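Local atomic coordinates of pyrroline carboxylate reductase (Plasmodium falciparum, PDB entry 2RCY), a protein that probably catalyses the NADPH-dependent reduction of pyrroline-5-carboxylate to proline, and binds NADP. Residues 175-178 and 179-183; 200-203 and 204-208. All coordinates share one frame; numbering follows the deposited sequence.

Contact 1 of 2, residues 175-178 and 179-183; sequences LFIE and SLIDA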
loop_
_atom_site.group_PDB
_atom_site.type_symbol
_atom_site.label_atom_id
_atom_site.label_comp_id
_atom_site.label_asym_id
_atom_site.label_seq_id
_atom_site.Cartn_x
_atom_site.Cartn_y
_atom_site.Cartn_z
ATOM N N LEU A 175 -8.691 -22.546 6.860
ATOM C CA LEU A 175 -7.695 -21.782 6.108
ATOM C C LEU A 175 -6.472 -21.456 6.963
ATOM O O LEU A 175 -5.347 -21.464 6.466
ATOM C CB LEU A 175 -8.311 -20.503 5.520
ATOM C CG LEU A 175 -7.460 -19.672 4.548
ATOM C CD1 LEU A 175 -7.099 -20.453 3.288
ATOM C CD2 LEU A 175 -8.173 -18.386 4.180
ATOM N N PHE A 176 -6.705 -21.165 8.241
ATOM C CA PHE A 176 -5.638 -20.975 9.224
ATOM C C PHE A 176 -4.763 -22.230 9.290
ATOM O O PHE A 176 -3.543 -22.151 9.139
ATOM C CB PHE A 176 -6.253 -20.655 10.592
ATOM C CG PHE A 176 -5.260 -20.226 11.641
ATOM C CD1 PHE A 176 -4.519 -19.059 11.491
ATOM C CD2 PHE A 176 -5.103 -20.973 12.804
ATOM C CE1 PHE A 176 -3.615 -18.657 12.470
ATOM C CE2 PHE A 176 -4.204 -20.576 13.793
ATOM C CZ PHE A 176 -3.457 -19.416 13.622
ATOM N N ILE A 177 -5.408 -23.383 9.485
ATOM C CA ILE A 177 -4.744 -24.691 9.492
ATOM C C ILE A 177 -4.019 -24.942 8.170
ATOM O O ILE A 177 -2.879 -25.407 8.160
ATOM C CB ILE A 177 -5.755 -25.844 9.780
ATOM C CG1 ILE A 177 -6.355 -25.695 11.183
ATOM C CG2 ILE A 177 -5.093 -27.217 9.629
ATOM C CD1 ILE A 177 -7.641 -26.480 11.410
ATOM N N GLU A 178 -4.691 -24.616 7.066
ATOM C CA GLU A 178 -4.130 -24.737 5.721
ATOM C C GLU A 178 -2.851 -23.912 5.553
ATOM O O GLU A 178 -1.863 -24.401 5.004
ATOM C CB GLU A 178 -5.176 -24.314 4.685
ATOM C CG GLU A 178 -4.768 -24.481 3.227
ATOM C CD GLU A 178 -5.769 -23.858 2.264
ATOM O OE1 GLU A 178 -6.984 -23.872 2.563
ATOM O OE2 GLU A 178 -5.343 -23.359 1.200
ATOM N N SER A 179 -2.881 -22.671 6.035
ATOM C CA SER A 179 -1.753 -21.744 5.906
ATOM C C SER A 179 -0.554 -22.158 6.758
ATOM O O SER A 179 0.594 -22.016 6.337
ATOM C CB SER A 179 -2.182 -20.321 6.274
ATOM O OG SER A 179 -3.389 -19.965 5.631
ATOM N N LEU A 180 -0.830 -22.665 7.958
ATOM C CA LEU A 180 0.220 -23.108 8.874
ATOM C C LEU A 180 0.971 -24.324 8.333
ATOM O O LEU A 180 2.200 -24.388 8.424
ATOM C CB LEU A 180 -0.358 -23.399 10.262
ATOM C CG LEU A 180 -0.742 -22.210 11.147
ATOM C CD1 LEU A 180 -1.719 -22.649 12.218
ATOM C CD2 LEU A 180 0.485 -21.553 11.772
ATOM N N ILE A 181 0.227 -25.274 7.764
ATOM C CA ILE A 181 0.813 -26.462 7.131
ATOM C C ILE A 181 1.707 -26.076 5.946
ATOM O O ILE A 181 2.832 -26.565 5.831
ATOM C CB ILE A 181 -0.279 -27.483 6.694
ATOM C CG1 ILE A 181 -1.005 -28.049 7.923
ATOM C CG2 ILE A 181 0.327 -28.619 5.862
ATOM C CD1 ILE A 181 -2.316 -28.768 7.613
ATOM N N ASP A 182 1.208 -25.184 5.089
ATOM C CA ASP A 182 1.958 -24.695 3.928
ATOM C C ASP A 182 3.272 -24.017 4.304
ATOM O O ASP A 182 4.280 -24.179 3.613
ATOM C CB ASP A 182 1.099 -23.742 3.091
ATOM C CG ASP A 182 0.167 -24.474 2.151
ATOM O OD1 ASP A 182 0.419 -25.660 1.853
ATOM O OD2 ASP A 182 -0.820 -23.864 1.703
ATOM N N ALA A 183 3.247 -23.259 5.399
ATOM C CA ALA A 183 4.443 -22.620 5.935
ATOM C C ALA A 183 5.477 -23.665 6.354
ATOM O O ALA A 183 6.679 -23.475 6.154
ATOM C CB ALA A 183 4.079 -21.723 7.107
#

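Contact 2 of 2, residues 200-203 and 204-208; sequences QTIK and GSVEM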
loop_
_atom_site.group_PDB
_atom_site.type_symbol
_atom_site.label_atom_id
_atom_site.label_comp_id
_atom_site.label_asym_id
_atom_site.label_seq_id
_atom_site.Cartn_x
_atom_site.Cartn_y
_atom_site.Cartn_z
ATOM N N GLN A 200 -2.152 -30.296 16.871
ATOM C CA GLN A 200 -1.816 -30.466 18.284
ATOM C C GLN A 200 -1.507 -29.131 18.964
ATOM O O GLN A 200 -1.763 -28.961 20.158
ATOM C CB GLN A 200 -0.652 -31.456 18.445
ATOM C CG GLN A 200 -0.298 -31.838 19.890
ATOM C CD GLN A 200 -1.492 -32.305 20.714
ATOM O OE1 GLN A 200 -2.420 -32.933 20.199
ATOM N NE2 GLN A 200 -1.467 -32.002 22.007
ATOM N N THR A 201 -0.963 -28.191 18.195
ATOM C CA THR A 201 -0.676 -26.846 18.692
ATOM C C THR A 201 -1.967 -26.063 18.942
ATOM O O THR A 201 -2.075 -25.335 19.931
ATOM C CB THR A 201 0.252 -26.072 17.727
ATOM O OG1 THR A 201 1.491 -26.777 17.592
ATOM C CG2 THR A 201 0.541 -24.679 18.245
ATOM N N ILE A 202 -2.940 -26.224 18.048
ATOM C CA ILE A 202 -4.235 -25.556 18.187
ATOM C C ILE A 202 -5.065 -26.182 19.312
ATOM O O ILE A 202 -5.666 -25.463 20.116
ATOM C CB ILE A 202 -5.032 -25.545 16.857
ATOM C CG1 ILE A 202 -4.243 -24.811 15.767
ATOM C CG2 ILE A 202 -6.387 -24.878 17.053
ATOM C CD1 ILE A 202 -4.807 -24.972 14.369
ATOM N N LYS A 203 -5.081 -27.514 19.365
ATOM C CA LYS A 203 -5.798 -28.259 20.401
ATOM C C LYS A 203 -5.343 -27.850 21.802
ATOM O O LYS A 203 -6.169 -27.640 22.694
ATOM C CB LYS A 203 -5.622 -29.768 20.198
ATOM C CG LYS A 203 -6.356 -30.639 21.206
ATOM C CD LYS A 203 -6.303 -32.110 20.812
ATOM C CE LYS A 203 -6.941 -33.000 21.871
ATOM N NZ LYS A 203 -8.352 -32.615 22.178
ATOM N N GLY A 204 -4.030 -27.728 21.975
ATOM C CA GLY A 204 -3.448 -27.315 23.245
ATOM C C GLY A 204 -3.746 -25.872 23.606
ATOM O O GLY A 204 -3.970 -25.558 24.775
ATOM N N SER A 205 -3.751 -25.000 22.599
ATOM C CA SER A 205 -4.024 -23.575 22.792
ATOM C C SER A 205 -5.462 -23.314 23.240
ATOM O O SER A 205 -5.693 -22.519 24.150
ATOM C CB SER A 205 -3.723 -22.792 21.514
ATOM O OG SER A 205 -2.377 -22.965 21.118
ATOM N N VAL A 206 -6.415 -23.988 22.595
ATOM C CA VAL A 206 -7.835 -23.890 22.950
ATOM C C VAL A 206 -8.070 -24.350 24.392
ATOM O O VAL A 206 -8.774 -23.686 25.156
ATOM C CB VAL A 206 -8.724 -24.696 21.960
ATOM C CG1 VAL A 206 -10.170 -24.764 22.438
ATOM C CG2 VAL A 206 -8.663 -24.078 20.574
ATOM N N GLU A 207 -7.454 -25.474 24.756
ATOM C CA GLU A 207 -7.561 -26.033 26.100
ATOM C C GLU A 207 -7.005 -25.089 27.165
ATOM O O GLU A 207 -7.552 -24.995 28.266
ATOM C CB GLU A 207 -6.844 -27.382 26.172
ATOM C CG GLU A 207 -7.499 -28.379 27.116
ATOM C CD GLU A 207 -8.785 -28.958 26.551
ATOM O OE1 GLU A 207 -8.753 -29.488 25.419
ATOM O OE2 GLU A 207 -9.826 -28.887 27.240
HETATM N N MSE A 208 -5.917 -24.396 26.828
HETATM C CA MSE A 208 -5.307 -23.405 27.712
HETATM C C MSE A 208 -6.258 -22.248 28.007
HETATM O O MSE A 208 -6.345 -21.793 29.143
HETATM C CB MSE A 208 -4.012 -22.864 27.106
HETATM C CG MSE A 208 -2.835 -23.831 27.126
HETATM SE SE MSE A 208 -2.048 -24.141 28.888
HETATM C CE MSE A 208 -1.807 -22.303 29.462
#

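Contact 1 of 2, residues 175-178 and 179-183
The carbonyl oxygen L175 O takes two bonds from a single residue, S179. The backbone amide S179 N lies 2.8 Å from L175 O, and the hydroxyl S179 OG, acting as donor, comes to 2.6 Å from the same L175 O. One oxygen thereby accepts two donors, one from each side of its carbonyl plane. Because chi1 of S179 is -48°, OG sits beside its own backbone N and is carried back toward the preceding turn. A small hydroxyl suits this buried place, since the helix itself supplies its acceptor.

One residue on, the F176 ring lies against L180. The methyl carbon L180 CD1 stands over one ring face, displaced toward the rim, 3.9 Å from the ring centroid and 23° off the normal. In this CH-pi contact the leucine methyl presents C-H bonds to the pi face, and the flat ring gives it a broad apolar surface. The F176 ring also stacks on F176 of the second subunit. Next along the helix, I177 and I181 run side by side and point the same way, with I177 CG2 3.8 Å from I181 CD1; both also touch helix 191-211.

E178 and D182 put like charges near each other, E178 OE2 being 4.6 Å from D182 OD2. Their repulsion is probably eased by K243 of the second subunit, whose NZ makes salt bridges to both of those oxygens. E178 OE1 pairs with K220 of that subunit, and D182 OD1 with R191 of the same chain. The remaining i to i+4 backbone bonds, including I181 N to I177 O at 3.1 Å, complete an interior stretch of alpha-helix in the dimerisation region, with one apolar flank on helix 191-211 and other side chains committed to the partner subunit.

Contact 2 of 2, residues 200-203 and 204-208
Q200 meets the second segment through its backbone: its carbonyl oxygen accepts the amide of G204, with Q200 O to G204 N at 3.2 Å and the donor 40° out of the carbonyl plane. Its side-chain amide turns to the second subunit, where NE2 makes weak hydrogen bonds to the carbonyl oxygens of E122 and G123.

T201 offers a carbonyl oxygen that is gripped twice. The hydroxyl S205 OG donates to T201 O over 2.7 Å, while the amide S205 N lies 3.2 Å from T201 O, and the pair arrive from opposite faces of its plane. OG stands anti to the carbonyl carbon of S205 (chi1 -58°), an orientation that folds the hydroxyl onto T201 O. Serine thus keeps its polar atom satisfied in a buried position. The hydroxyl of T201 follows the same habit, bonding the carbonyl oxygen of L197 one turn earlier. These are serine and threonine side chains closing onto the i-4 carbonyl of an alpha-helix, here helix 191-211 of the dimerisation region.

I202 O receives V206 N at 3.0 Å with the N-H nearly straight. The branched side chains of I202 and V206 come together loosely, I202 CG2 and V206 CG2 being 4.3 Å apart; V206 CG2 also rests 3.3 Å from the oxygen I202 O. Compact apolar side chains suit this buried flank because they fill it without polar atoms to satisfy; here I202 packs on I202 of the second subunit and a bound magnesium ion lies about 4 Å from the side chain of V206.

K203, partly exposed, accepts E207 N at its carbonyl oxygen. Its long chain bends only at its last torsion, chi4 56°, leaving K203 NZ 4.5 Å from E207 OE1, beyond salt-bridge range but probably mildly attractive.

How the contacts relate
Contacts 1 and 2 lie on consecutive helices, 169-186 and 191-211, with centres about 16 Å apart, and meet directly where I177 CG1 packs on I202 CD1 at 3.6 Å. Both are mostly buried and both touch the second subunit. Each includes a serine whose hydroxyl and amide share one carbonyl oxygen a turn back. Their other chemistry differs: contact 1 brings an aromatic ring and two acidic groups to the interface, the latter answered by lysines of the partner, whereas contact 2 brings there an isoleucine, a serine, a glutamine amide and a selenomethionine, all uncharged. Its K203 and E207 are partly exposed and stay beyond salt-bridge range of each other.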